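Side-chain contacts in PpBBE-like 1 D396N (Physcomitrella patens subsp. patens, PDB 6EO5), which is an engineered variant of a VAO-family, berberine bridge enzyme-like flavoprotein that oxidises cellobiose using bound FAD: residues A[58-63]-A[174-179]; A[145-150]-A[211-216]; A[150-155]-A[206-211]; A[181-186]-A[191-196]. All coordinates share one frame; numbering follows the deposited sequence.

Contact 1. Residues A[58-63]-A[174-179]; sequences AQVQNA and QLVAAN. With NAG (2-acetamido-2-deoxy-beta-D-glucopyranose), chain D.
Within the FAD-binding domain, helix 57-70 packs against the antiparallel sheet through Val-60 and Gln-61, which meet Val-176, the last residue of strand 170-176. The join is small and almost wholly apolar, and no hydrogen bond crosses it. Its centre is the valine pair, whose branches cross obliquely: Val-60 CG1 lies 3.5 Å from Val-176 CG2, and the same methyl is 3.6 Å from Val-176 CB, so it sits against the fork of the second valine rather than against one branch. Val-60 holds CG1 opposite its own backbone N (chi1 176°), which sends this methyl to the strand. Gln-61, one residue on, uses only its aliphatic part. Its CG lies against the other branch of the fork, 3.8 Å from Val-176 CG1, the two side chains crossing at about a right angle. The polar end reaches the turn after the strand, where Gln-61 NE2 donates a hydrogen bond to the carbonyl O of Gly-180. Val-176 is thus covered by two consecutive residues of one helical turn, Val-60 mainly on CG2 and CB, Gln-61 on CG1. Beyond the strand, Asn-179 carries an N-linked sugar through a covalent bond of 1.4 Å between its ND2 and C1 of the N-acetylglucosamine; Asn-179, Gly-180 and Thr-181 form the glycosylation sequon. Val-60 also touches Ile-207 on the neighbouring strand, while Ala-63 of the same helix meets Leu-95 and Val-97 of the mixed sheet. A helix packed in this way between two sheets belongs to the alpha/beta architecture of the VAO-type FAD-binding domain.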
# COMPACT_ATOMS: atom_id res chain seq x y z
N ALA A 58 9.33 -18.90 17.10
CA ALA A 58 9.27 -20.36 17.11
C ALA A 58 8.01 -20.85 16.40
O ALA A 58 8.06 -21.82 15.63
CB ALA A 58 9.31 -20.88 18.54
N GLN A 59 6.88 -20.19 16.65
CA GLN A 59 5.61 -20.65 16.09
C GLN A 59 5.53 -20.37 14.59
O GLN A 59 4.94 -21.16 13.84
CB GLN A 59 4.45 -20.00 16.84
CG GLN A 59 4.36 -20.44 18.28
CD GLN A 59 3.22 -19.79 19.00
OE1 GLN A 59 2.65 -18.81 18.52
NE2 GLN A 59 2.87 -20.32 20.16
N VAL A 60 6.11 -19.25 14.14
CA VAL A 60 6.24 -19.02 12.71
C VAL A 60 7.04 -20.15 12.08
O VAL A 60 6.63 -20.74 11.07
CB VAL A 60 6.89 -17.65 12.44
CG1 VAL A 60 7.12 -17.47 10.95
CG2 VAL A 60 6.01 -16.54 12.98
N GLN A 61 8.18 -20.50 12.69
CA GLN A 61 8.97 -21.63 12.21
C GLN A 61 8.17 -22.92 12.20
O GLN A 61 8.35 -23.76 11.30
CB GLN A 61 10.22 -21.78 13.07
CG GLN A 61 11.28 -20.75 12.75
CD GLN A 61 12.33 -20.61 13.83
OE1 GLN A 61 12.01 -20.63 15.03
NE2 GLN A 61 13.59 -20.47 13.42
N ASN A 62 7.27 -23.10 13.17
CA ASN A 62 6.43 -24.29 13.19
C ASN A 62 5.49 -24.31 11.99
O ASN A 62 5.35 -25.34 11.32
CB ASN A 62 5.63 -24.36 14.48
CG ASN A 62 4.56 -25.42 14.43
OD1 ASN A 62 3.43 -25.16 14.03
ND2 ASN A 62 4.92 -26.63 14.82
N ALA A 63 4.82 -23.19 11.73
CA ALA A 63 3.90 -23.12 10.60
C ALA A 63 4.62 -23.39 9.28
O ALA A 63 4.12 -24.13 8.43
CB ALA A 63 3.19 -21.76 10.57
N GLN A 174 13.62 -8.68 9.80
CA GLN A 174 13.89 -10.06 10.17
C GLN A 174 12.74 -10.92 9.68
O GLN A 174 11.57 -10.56 9.86
CB GLN A 174 14.04 -10.21 11.67
CG GLN A 174 15.12 -9.34 12.21
CD GLN A 174 15.33 -9.57 13.67
OE1 GLN A 174 14.73 -10.48 14.25
NE2 GLN A 174 16.19 -8.76 14.28
N LEU A 175 13.08 -12.06 9.07
CA LEU A 175 12.07 -12.97 8.55
C LEU A 175 12.47 -14.41 8.82
O LEU A 175 13.63 -14.72 9.07
CB LEU A 175 11.83 -12.75 7.04
CG LEU A 175 13.00 -12.97 6.09
CD1 LEU A 175 12.96 -14.38 5.50
CD2 LEU A 175 12.98 -11.92 5.00
N VAL A 176 11.46 -15.28 8.77
CA VAL A 176 11.64 -16.73 8.81
C VAL A 176 11.66 -17.21 7.37
O VAL A 176 10.66 -17.09 6.65
CB VAL A 176 10.51 -17.40 9.61
CG1 VAL A 176 10.61 -18.92 9.54
CG2 VAL A 176 10.53 -16.91 11.05
N ALA A 177 12.79 -17.76 6.93
CA ALA A 177 12.97 -18.16 5.54
C ALA A 177 12.34 -19.53 5.27
O ALA A 177 11.73 -20.17 6.14
CB ALA A 177 14.45 -18.16 5.17
N ALA A 178 12.46 -19.99 4.02
CA ALA A 178 11.77 -21.22 3.61
C ALA A 178 12.35 -22.44 4.30
O ALA A 178 11.62 -23.38 4.64
CB ALA A 178 11.83 -21.39 2.09
N ASN A 179 13.67 -22.46 4.52
CA ASN A 179 14.28 -23.59 5.21
C ASN A 179 14.18 -23.48 6.73
O ASN A 179 14.71 -24.35 7.43
CB ASN A 179 15.75 -23.77 4.75
CG ASN A 179 16.71 -22.69 5.26
OD1 ASN A 179 16.34 -21.85 6.08
ND2 ASN A 179 17.96 -22.73 4.77
C1 NAG D . 19.02 -21.81 5.12
C2 NAG D . 20.05 -22.42 6.06
C3 NAG D . 21.01 -21.35 6.55
C4 NAG D . 21.68 -20.68 5.35
C5 NAG D . 20.63 -20.15 4.36
C6 NAG D . 21.24 -19.66 3.07
C7 NAG D . 19.30 -24.43 7.26
C8 NAG D . 19.88 -25.22 6.13
N2 NAG D . 19.41 -23.10 7.18
O3 NAG D . 22.00 -21.90 7.40
O4 NAG D . 22.53 -19.62 5.80
O5 NAG D . 19.70 -21.19 4.00
O6 NAG D . 21.06 -20.61 2.03
O7 NAG D . 18.74 -24.98 8.22

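Contact 2. Residues A[145-150]-A[211-216]; sequences VGIAGH and FTFRVH. With FAD (flavin-adenine dinucleotide), chain C.
Ile-147 and Phe-213 form one of two apolar joins between the start of helix 147-153 and strand 207-217. Their side chains come from opposite directions, and Ile-147 CG1 is 3.7 Å from Phe-213 CZ. With CG1 opposite the backbone N (chi1 -177°), CD1 follows it to the same corner of the ring, 3.9 Å from Phe-213 CZ. The second join is closer to the backbone: Phe-211 CE2 reaches Ala-148 CA at 3.8 Å, and the alanine methyl adds only a looser touch. The helix start also serves the cofactor: in this VAO-type FAD-binding domain the N terminus of helix 147-153 meets the phosphate that bears O1P and O2P. Two backbone hydrogen bonds grip that group, one from Gly-146 N, the N-cap, to FAD O2P (2.8 Å, 156°), the other from Gly-149 N to FAD O1P (3.2 Å). The helix end would probably add a favourable field for the negative charge. Neither glycine has room for a CB, since one on Gly-146 would run into O1P and one on Gly-149 into O5'. Van der Waals contacts complete the cofactor side: Ala-148, which meets both Phe-211 and the adenine, rests its CB 3.5 Å from N7A, and Val-145 CG2 lies 3.5 Å from C8 of the flavin ring.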
# COMPACT_ATOMS: atom_id res chain seq x y z
N VAL A 145 -4.85 -0.56 7.53
CA VAL A 145 -3.88 -1.24 6.67
C VAL A 145 -2.73 -1.77 7.51
O VAL A 145 -2.26 -1.11 8.45
CB VAL A 145 -3.37 -0.29 5.57
CG1 VAL A 145 -2.06 -0.79 4.96
CG2 VAL A 145 -4.42 -0.14 4.49
N GLY A 146 -2.25 -2.97 7.17
CA GLY A 146 -1.11 -3.53 7.87
C GLY A 146 0.18 -2.90 7.39
O GLY A 146 0.35 -2.59 6.21
N ILE A 147 1.11 -2.69 8.33
CA ILE A 147 2.39 -2.09 7.97
C ILE A 147 3.17 -3.01 7.04
O ILE A 147 3.98 -2.54 6.23
CB ILE A 147 3.20 -1.76 9.23
CG1 ILE A 147 4.51 -1.06 8.88
CG2 ILE A 147 3.48 -3.02 10.01
CD1 ILE A 147 4.31 0.26 8.16
N ALA A 148 2.93 -4.32 7.13
CA ALA A 148 3.75 -5.33 6.47
C ALA A 148 3.61 -5.30 4.96
O ALA A 148 4.58 -4.98 4.25
CB ALA A 148 3.40 -6.71 7.01
N GLY A 149 2.43 -5.65 4.44
CA GLY A 149 2.20 -5.55 3.01
C GLY A 149 2.49 -4.15 2.49
O GLY A 149 3.22 -3.97 1.52
N HIS A 150 1.93 -3.15 3.16
CA HIS A 150 2.17 -1.75 2.84
C HIS A 150 3.65 -1.47 2.61
O HIS A 150 4.05 -1.02 1.53
CB HIS A 150 1.61 -0.88 3.97
CG HIS A 150 1.52 0.58 3.64
ND1 HIS A 150 0.71 1.07 2.64
CD2 HIS A 150 2.11 1.66 4.22
CE1 HIS A 150 0.82 2.39 2.60
NE2 HIS A 150 1.66 2.77 3.55
N PHE A 211 10.07 -5.15 11.53
CA PHE A 211 10.71 -4.09 10.77
C PHE A 211 11.49 -3.17 11.70
O PHE A 211 11.12 -2.97 12.87
CB PHE A 211 9.68 -3.24 10.03
CG PHE A 211 8.99 -3.93 8.92
CD1 PHE A 211 9.53 -3.89 7.64
CD2 PHE A 211 7.80 -4.59 9.12
CE1 PHE A 211 8.90 -4.51 6.59
CE2 PHE A 211 7.15 -5.23 8.07
CZ PHE A 211 7.70 -5.18 6.80
N THR A 212 12.55 -2.57 11.17
CA THR A 212 13.19 -1.42 11.80
C THR A 212 13.13 -0.26 10.83
O THR A 212 13.70 -0.34 9.73
CB THR A 212 14.65 -1.71 12.18
OG1 THR A 212 14.69 -2.81 13.10
CG2 THR A 212 15.24 -0.50 12.86
N PHE A 213 12.46 0.82 11.24
CA PHE A 213 12.18 1.97 10.39
C PHE A 213 13.00 3.18 10.81
O PHE A 213 13.21 3.43 12.00
CB PHE A 213 10.70 2.36 10.45
CG PHE A 213 9.80 1.41 9.73
CD1 PHE A 213 9.80 1.36 8.34
CD2 PHE A 213 8.95 0.56 10.43
CE1 PHE A 213 8.97 0.50 7.66
CE2 PHE A 213 8.12 -0.31 9.76
CZ PHE A 213 8.13 -0.34 8.36
N ARG A 214 13.48 3.92 9.81
CA ARG A 214 13.88 5.31 10.01
C ARG A 214 12.62 6.13 10.27
O ARG A 214 11.62 5.99 9.56
CB ARG A 214 14.62 5.83 8.78
CG ARG A 214 14.94 7.31 8.82
CD ARG A 214 16.09 7.57 9.80
NE ARG A 214 17.33 6.90 9.36
CZ ARG A 214 18.27 6.45 10.19
NH1 ARG A 214 18.10 6.57 11.50
NH2 ARG A 214 19.35 5.85 9.71
N VAL A 215 12.64 6.97 11.31
CA VAL A 215 11.48 7.78 11.67
C VAL A 215 11.84 9.25 11.49
O VAL A 215 13.00 9.62 11.34
CB VAL A 215 10.97 7.49 13.10
CG1 VAL A 215 10.55 6.02 13.21
CG2 VAL A 215 12.02 7.84 14.15
N HIS A 216 10.80 10.10 11.48
CA HIS A 216 10.94 11.51 11.14
C HIS A 216 10.16 12.40 12.10
O HIS A 216 9.02 12.10 12.46
CB HIS A 216 10.49 11.79 9.71
CG HIS A 216 11.15 10.90 8.70
ND1 HIS A 216 12.26 11.29 7.98
CD2 HIS A 216 10.88 9.63 8.31
CE1 HIS A 216 12.64 10.31 7.19
NE2 HIS A 216 11.81 9.29 7.36
PA FAD C . -2.16 -8.09 3.30
O1A FAD C . -3.31 -8.55 2.43
O2A FAD C . -2.19 -8.74 4.66
O5B FAD C . -0.71 -8.28 2.62
C5B FAD C . -0.50 -8.02 1.24
C4B FAD C . 0.61 -8.90 0.68
O4B FAD C . 1.76 -8.82 1.51
C3B FAD C . 0.21 -10.36 0.64
O3B FAD C . 0.86 -10.97 -0.45
C2B FAD C . 0.78 -10.91 1.92
O2B FAD C . 1.01 -12.29 1.85
C1B FAD C . 2.06 -10.09 2.06
N9A FAD C . 2.45 -10.03 3.49
C8A FAD C . 1.66 -9.62 4.54
N7A FAD C . 2.36 -9.72 5.68
C5A FAD C . 3.59 -10.20 5.39
C6A FAD C . 4.69 -10.50 6.18
N6A FAD C . 4.62 -10.32 7.49
N1A FAD C . 5.84 -10.98 5.60
C2A FAD C . 5.88 -11.17 4.24
N3A FAD C . 4.79 -10.88 3.45
C4A FAD C . 3.66 -10.40 4.02
N1 FAD C . -1.50 1.92 -0.46
C2 FAD C . -0.67 3.04 -0.35
O2 FAD C . 0.51 3.05 -0.76
N3 FAD C . -1.17 4.19 0.24
C4 FAD C . -2.46 4.24 0.71
O4 FAD C . -2.87 5.26 1.25
C4X FAD C . -3.29 3.13 0.60
N5 FAD C . -4.57 3.17 1.12
C5X FAD C . -5.27 1.99 1.30
C6 FAD C . -6.50 2.02 1.95
C7 FAD C . -7.21 0.85 2.27
C7M FAD C . -8.53 0.93 3.00
C8 FAD C . -6.69 -0.38 1.82
C8M FAD C . -7.45 -1.67 2.03
C9 FAD C . -5.49 -0.38 1.08
C9A FAD C . -4.75 0.79 0.83
N10 FAD C . -3.58 0.81 0.07
C10 FAD C . -2.79 1.95 0.05
C1' FAD C . -2.98 -0.43 -0.50
C2' FAD C . -2.06 -1.06 0.53
O2' FAD C . -0.80 -0.42 0.61
C3' FAD C . -1.84 -2.51 0.17
O3' FAD C . -3.12 -3.10 0.16
C4' FAD C . -0.91 -3.17 1.18
O4' FAD C . -0.17 -4.18 0.51
C5' FAD C . -1.70 -3.73 2.36
O5' FAD C . -0.90 -4.46 3.27
P FAD C . -1.64 -5.43 4.33
O1P FAD C . -0.62 -6.00 5.28
O2P FAD C . -2.79 -4.77 5.04
O3P FAD C . -2.37 -6.50 3.37

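Contact 3. Residues A[150-155]-A[206-211]; sequences HALGGG and GIVTQF. With FAD (flavin-adenine dinucleotide), chain C.
The ring of Phe-211 takes Leu-152 at its edge, with Leu-152 CG in the ring plane and CD2 close to it, while Val-208 CG1 of its own strand lies over one face, offset toward the rim. Leu-152 CD2 is 3.8 Å from Phe-211 CE1; Ala-151 CB approaches the same corner at 4.1 Å. The second flat group, the His-150 imidazole, has Gly-155 CA over one face and the cofactor at its edge, with FAD N1 in the ring plane. His-150, Leu-152 and Val-208 line the VAO-type FAD site and serve both ends of the dinucleotide, while the Phe-211 ring packs behind Leu-152 and Val-208 as second shell. At the flavin end, His-150 swings its ring away from its own backbone N (chi1 -168°), and ND1 shares a nearly straight hydrogen bond of 2.9 Å with the ribityl hydroxyl O2' of FAD. The ring's far nitrogen, NE2, is paired with Gly-140 N, so both ends of the imidazole are held and its rotation is fixed. An alanine in place of His-150 would probably leave O2' and the Gly-140 amide without these mates and the ribityl chain freer to turn. At the adenine end, Leu-152 CD1 lies 3.5 Å from C2A of the base, and its other methyl, CD2, touches Val-208 CG2 at 4.2 Å. The backbone of Val-208 reads the Watson-Crick edge of the adenine: Val-208 N donates to FAD N1A at 3.0 Å with an angle of 144°, and FAD N6A donates to Val-208 O at 3.0 Å, nearly straight at 175°.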
# COMPACT_ATOMS: atom_id res chain seq x y z
N HIS A 150 1.93 -3.15 3.16
CA HIS A 150 2.17 -1.75 2.84
C HIS A 150 3.65 -1.47 2.61
O HIS A 150 4.05 -1.02 1.53
CB HIS A 150 1.61 -0.88 3.97
CG HIS A 150 1.52 0.58 3.64
ND1 HIS A 150 0.71 1.07 2.64
CD2 HIS A 150 2.11 1.66 4.22
CE1 HIS A 150 0.82 2.39 2.60
NE2 HIS A 150 1.66 2.77 3.55
N ALA A 151 4.48 -1.77 3.62
CA ALA A 151 5.91 -1.43 3.56
C ALA A 151 6.66 -2.29 2.54
O ALA A 151 7.58 -1.80 1.87
CB ALA A 151 6.55 -1.58 4.94
N LEU A 152 6.29 -3.57 2.43
CA LEU A 152 6.99 -4.46 1.51
C LEU A 152 6.68 -4.15 0.05
O LEU A 152 7.39 -4.64 -0.84
CB LEU A 152 6.66 -5.92 1.84
CG LEU A 152 7.16 -6.44 3.20
CD1 LEU A 152 6.59 -7.81 3.50
CD2 LEU A 152 8.69 -6.45 3.30
N GLY A 153 5.65 -3.34 -0.23
CA GLY A 153 5.32 -3.02 -1.60
C GLY A 153 5.57 -1.58 -2.00
O GLY A 153 5.34 -1.20 -3.15
N GLY A 154 6.03 -0.76 -1.06
CA GLY A 154 6.24 0.65 -1.30
C GLY A 154 5.65 1.52 -0.21
O GLY A 154 6.29 1.78 0.82
N GLY A 155 4.40 1.95 -0.39
CA GLY A 155 3.75 2.77 0.61
C GLY A 155 3.89 4.26 0.37
O GLY A 155 4.93 4.86 0.67
N GLY A 206 9.61 -15.19 2.24
CA GLY A 206 9.49 -15.64 3.60
C GLY A 206 8.57 -14.73 4.38
O GLY A 206 7.92 -13.84 3.83
N ILE A 207 8.53 -14.95 5.69
CA ILE A 207 7.57 -14.30 6.57
C ILE A 207 8.35 -13.29 7.41
O ILE A 207 9.06 -13.67 8.35
CB ILE A 207 6.83 -15.31 7.45
CG1 ILE A 207 6.09 -16.30 6.54
CG2 ILE A 207 5.89 -14.59 8.41
CD1 ILE A 207 5.27 -17.30 7.26
N VAL A 208 8.21 -12.00 7.08
CA VAL A 208 8.82 -10.95 7.88
C VAL A 208 8.16 -10.91 9.25
O VAL A 208 6.92 -10.89 9.36
CB VAL A 208 8.72 -9.59 7.18
CG1 VAL A 208 9.19 -8.46 8.11
CG2 VAL A 208 9.54 -9.59 5.90
N THR A 209 8.97 -10.92 10.31
CA THR A 209 8.44 -10.87 11.67
C THR A 209 8.56 -9.49 12.30
O THR A 209 7.71 -9.13 13.12
CB THR A 209 9.14 -11.89 12.56
OG1 THR A 209 10.56 -11.71 12.47
CG2 THR A 209 8.77 -13.31 12.14
N GLN A 210 9.57 -8.71 11.93
CA GLN A 210 9.63 -7.34 12.42
C GLN A 210 10.38 -6.44 11.45
O GLN A 210 11.19 -6.90 10.64
CB GLN A 210 10.26 -7.26 13.82
CG GLN A 210 11.76 -7.49 13.87
CD GLN A 210 12.33 -7.03 15.20
OE1 GLN A 210 11.65 -7.06 16.23
NE2 GLN A 210 13.59 -6.59 15.18
N PHE A 211 10.07 -5.15 11.53
CA PHE A 211 10.71 -4.09 10.77
C PHE A 211 11.49 -3.17 11.70
O PHE A 211 11.12 -2.97 12.87
CB PHE A 211 9.68 -3.24 10.03
CG PHE A 211 8.99 -3.93 8.92
CD1 PHE A 211 9.53 -3.89 7.64
CD2 PHE A 211 7.80 -4.59 9.12
CE1 PHE A 211 8.90 -4.51 6.59
CE2 PHE A 211 7.15 -5.23 8.07
CZ PHE A 211 7.70 -5.18 6.80
PA FAD C . -2.16 -8.09 3.30
O1A FAD C . -3.31 -8.55 2.43
O2A FAD C . -2.19 -8.74 4.66
O5B FAD C . -0.71 -8.28 2.62
C5B FAD C . -0.50 -8.02 1.24
C4B FAD C . 0.61 -8.90 0.68
O4B FAD C . 1.76 -8.82 1.51
C3B FAD C . 0.21 -10.36 0.64
O3B FAD C . 0.86 -10.97 -0.45
C2B FAD C . 0.78 -10.91 1.92
O2B FAD C . 1.01 -12.29 1.85
C1B FAD C . 2.06 -10.09 2.06
N9A FAD C . 2.45 -10.03 3.49
C8A FAD C . 1.66 -9.62 4.54
N7A FAD C . 2.36 -9.72 5.68
C5A FAD C . 3.59 -10.20 5.39
C6A FAD C . 4.69 -10.50 6.18
N6A FAD C . 4.62 -10.32 7.49
N1A FAD C . 5.84 -10.98 5.60
C2A FAD C . 5.88 -11.17 4.24
N3A FAD C . 4.79 -10.88 3.45
C4A FAD C . 3.66 -10.40 4.02
N1 FAD C . -1.50 1.92 -0.46
C2 FAD C . -0.67 3.04 -0.35
O2 FAD C . 0.51 3.05 -0.76
N3 FAD C . -1.17 4.19 0.24
C4 FAD C . -2.46 4.24 0.71
O4 FAD C . -2.87 5.26 1.25
C4X FAD C . -3.29 3.13 0.60
N5 FAD C . -4.57 3.17 1.12
C5X FAD C . -5.27 1.99 1.30
C6 FAD C . -6.50 2.02 1.95
C7 FAD C . -7.21 0.85 2.27
C7M FAD C . -8.53 0.93 3.00
C8 FAD C . -6.69 -0.38 1.82
C8M FAD C . -7.45 -1.67 2.03
C9 FAD C . -5.49 -0.38 1.08
C9A FAD C . -4.75 0.79 0.83
N10 FAD C . -3.58 0.81 0.07
C10 FAD C . -2.79 1.95 0.05
C1' FAD C . -2.98 -0.43 -0.50
C2' FAD C . -2.06 -1.06 0.53
O2' FAD C . -0.80 -0.42 0.61
C3' FAD C . -1.84 -2.51 0.17
O3' FAD C . -3.12 -3.10 0.16
C4' FAD C . -0.91 -3.17 1.18
O4' FAD C . -0.17 -4.18 0.51
C5' FAD C . -1.70 -3.73 2.36
O5' FAD C . -0.90 -4.46 3.27
P FAD C . -1.64 -5.43 4.33
O1P FAD C . -0.62 -6.00 5.28
O2P FAD C . -2.79 -4.77 5.04
O3P FAD C . -2.37 -6.50 3.37

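Contact 4. Residues A[181-186]-A[191-196]; sequences TVVTAN and KDLYFA. With NAG (2-acetamido-2-deoxy-beta-D-glucopyranose), chain D.
Lys-191, at the start of the helix, comes up to Asn-186 with its backbone, CA lying 4.0 Å from Asn-186 O. Asp-192 makes no contact with the strand; its OD2 forms a salt bridge with Lys-455. Leu-193 turns back to the strand: its CB is 4.2 Å from Ala-185 CB, and CD2 reaches obliquely across Val-183 CG1 at 3.9 Å. Next, Tyr-194 packs against Ala-185 and Asn-186. Its CB meets Ala-185 CB at 4.0 Å, and CG, opposite the backbone N (chi1 -178°), carries the ring under Asn-186. There Asn-186 CA makes a CH-pi contact over the ring face, 3.6 Å from the centroid of Tyr-194 and 16° off the normal. The phenol OH hydrogen-bonds to Ile-170 O on the adjacent strand. An alanine at Tyr-194 would probably leave that carbonyl without its partner and open a gap beneath Asn-186. Just before the strand, Thr-181 OG1 accepts a hydrogen bond of 2.7 Å from N2 of the N-acetylglucosamine. The strand and helix axes come within 6.3 Å at 72°, a tight beta-alpha connection in which the helix crosses steeply over strand 182-186 and packs on the antiparallel sheet of the FAD-binding domain.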
# COMPACT_ATOMS: atom_id res chain seq x y z
N THR A 181 15.24 -20.97 8.94
CA THR A 181 16.17 -20.13 9.69
C THR A 181 15.65 -18.70 9.82
O THR A 181 15.10 -18.13 8.87
CB THR A 181 17.53 -20.09 8.98
OG1 THR A 181 17.98 -21.43 8.73
CG2 THR A 181 18.55 -19.36 9.81
N VAL A 182 15.84 -18.11 11.00
CA VAL A 182 15.59 -16.68 11.17
C VAL A 182 16.73 -15.90 10.55
O VAL A 182 17.90 -16.14 10.86
CB VAL A 182 15.43 -16.31 12.65
CG1 VAL A 182 14.87 -14.90 12.77
CG2 VAL A 182 14.54 -17.31 13.34
N VAL A 183 16.39 -14.96 9.68
CA VAL A 183 17.36 -14.22 8.88
C VAL A 183 17.23 -12.73 9.20
O VAL A 183 16.17 -12.25 9.61
CB VAL A 183 17.11 -14.47 7.37
CG1 VAL A 183 18.27 -13.98 6.54
CG2 VAL A 183 16.85 -15.95 7.12
N THR A 184 18.33 -12.01 9.01
CA THR A 184 18.34 -10.56 9.15
C THR A 184 18.88 -9.93 7.88
O THR A 184 19.89 -10.39 7.33
CB THR A 184 19.17 -10.14 10.38
OG1 THR A 184 18.43 -10.45 11.57
CG2 THR A 184 19.46 -8.65 10.35
N ALA A 185 18.19 -8.90 7.39
CA ALA A 185 18.55 -8.23 6.15
C ALA A 185 18.62 -6.73 6.39
O ALA A 185 17.67 -6.15 6.93
CB ALA A 185 17.53 -8.54 5.05
N ASN A 186 19.74 -6.12 6.00
CA ASN A 186 19.94 -4.68 6.06
C ASN A 186 21.05 -4.32 5.08
O ASN A 186 21.49 -5.16 4.29
CB ASN A 186 20.27 -4.21 7.48
CG ASN A 186 21.42 -5.00 8.09
OD1 ASN A 186 22.53 -5.03 7.56
ND2 ASN A 186 21.14 -5.63 9.23
N LYS A 191 22.52 -8.34 1.75
CA LYS A 191 22.10 -7.20 0.94
C LYS A 191 21.11 -7.58 -0.16
O LYS A 191 20.25 -6.76 -0.53
CB LYS A 191 23.33 -6.53 0.31
CG LYS A 191 24.45 -6.22 1.29
CD LYS A 191 25.60 -5.47 0.61
CE LYS A 191 26.75 -5.27 1.59
NZ LYS A 191 27.83 -4.39 1.05
N ASP A 192 21.21 -8.80 -0.70
CA ASP A 192 20.31 -9.23 -1.77
C ASP A 192 18.88 -9.34 -1.27
O ASP A 192 17.95 -8.79 -1.88
CB ASP A 192 20.80 -10.57 -2.36
CG ASP A 192 21.05 -11.65 -1.29
OD1 ASP A 192 21.43 -11.31 -0.15
OD2 ASP A 192 20.89 -12.84 -1.60
N LEU A 193 18.68 -10.03 -0.16
CA LEU A 193 17.36 -10.10 0.46
C LEU A 193 16.87 -8.71 0.85
O LEU A 193 15.67 -8.41 0.76
CB LEU A 193 17.43 -11.02 1.68
CG LEU A 193 16.12 -11.42 2.34
CD1 LEU A 193 15.24 -12.11 1.34
CD2 LEU A 193 16.43 -12.33 3.50
N TYR A 194 17.79 -7.84 1.28
CA TYR A 194 17.40 -6.49 1.68
C TYR A 194 16.92 -5.69 0.47
O TYR A 194 15.95 -4.93 0.57
CB TYR A 194 18.57 -5.81 2.39
CG TYR A 194 18.29 -4.41 2.91
CD1 TYR A 194 17.27 -4.16 3.82
CD2 TYR A 194 19.08 -3.33 2.50
CE1 TYR A 194 17.03 -2.88 4.30
CE2 TYR A 194 18.86 -2.05 2.98
CZ TYR A 194 17.83 -1.83 3.87
OH TYR A 194 17.62 -0.55 4.32
N PHE A 195 17.58 -5.85 -0.67
CA PHE A 195 17.10 -5.25 -1.92
C PHE A 195 15.70 -5.74 -2.27
O PHE A 195 14.81 -4.95 -2.61
CB PHE A 195 18.09 -5.56 -3.03
CG PHE A 195 17.66 -5.12 -4.39
CD1 PHE A 195 16.84 -5.93 -5.17
CD2 PHE A 195 18.14 -3.94 -4.92
CE1 PHE A 195 16.46 -5.55 -6.43
CE2 PHE A 195 17.76 -3.54 -6.20
CZ PHE A 195 16.91 -4.35 -6.95
N ALA A 196 15.48 -7.06 -2.19
CA ALA A 196 14.22 -7.63 -2.65
C ALA A 196 13.03 -7.15 -1.82
O ALA A 196 11.95 -6.91 -2.37
CB ALA A 196 14.30 -9.16 -2.63
C1 NAG D . 19.02 -21.81 5.12
C2 NAG D . 20.05 -22.42 6.06
C3 NAG D . 21.01 -21.35 6.55
C4 NAG D . 21.68 -20.68 5.35
C5 NAG D . 20.63 -20.15 4.36
C6 NAG D . 21.24 -19.66 3.07
C7 NAG D . 19.30 -24.43 7.26
C8 NAG D . 19.88 -25.22 6.13
N2 NAG D . 19.41 -23.10 7.18
O3 NAG D . 22.00 -21.90 7.40
O4 NAG D . 22.53 -19.62 5.80
O5 NAG D . 19.70 -21.19 4.00
O6 NAG D . 21.06 -20.61 2.03
O7 NAG D . 18.74 -24.98 8.22

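Overall arrangement
From the N terminus, helix 57-70 comes first and waits until strand 170-176 to close contact 1. Before that happens, helix 147-153 opens contacts 2 and 3, so contact 1 crosses both. Contact 4 begins just after contact 1 has closed and is a short local loop, strand 182-186 to helix 191-200, lying wholly within the spans of contacts 2 and 3. Strand 207-217 then closes contact 3 and, further along, contact 2, which encloses it; the two share His-150 and Phe-211. Strands 182-186, 170-176 and 207-217 are neighbours in one sheet, which carries the three helices of these contacts; strand 207-217 and helix 147-153 both hold the FAD.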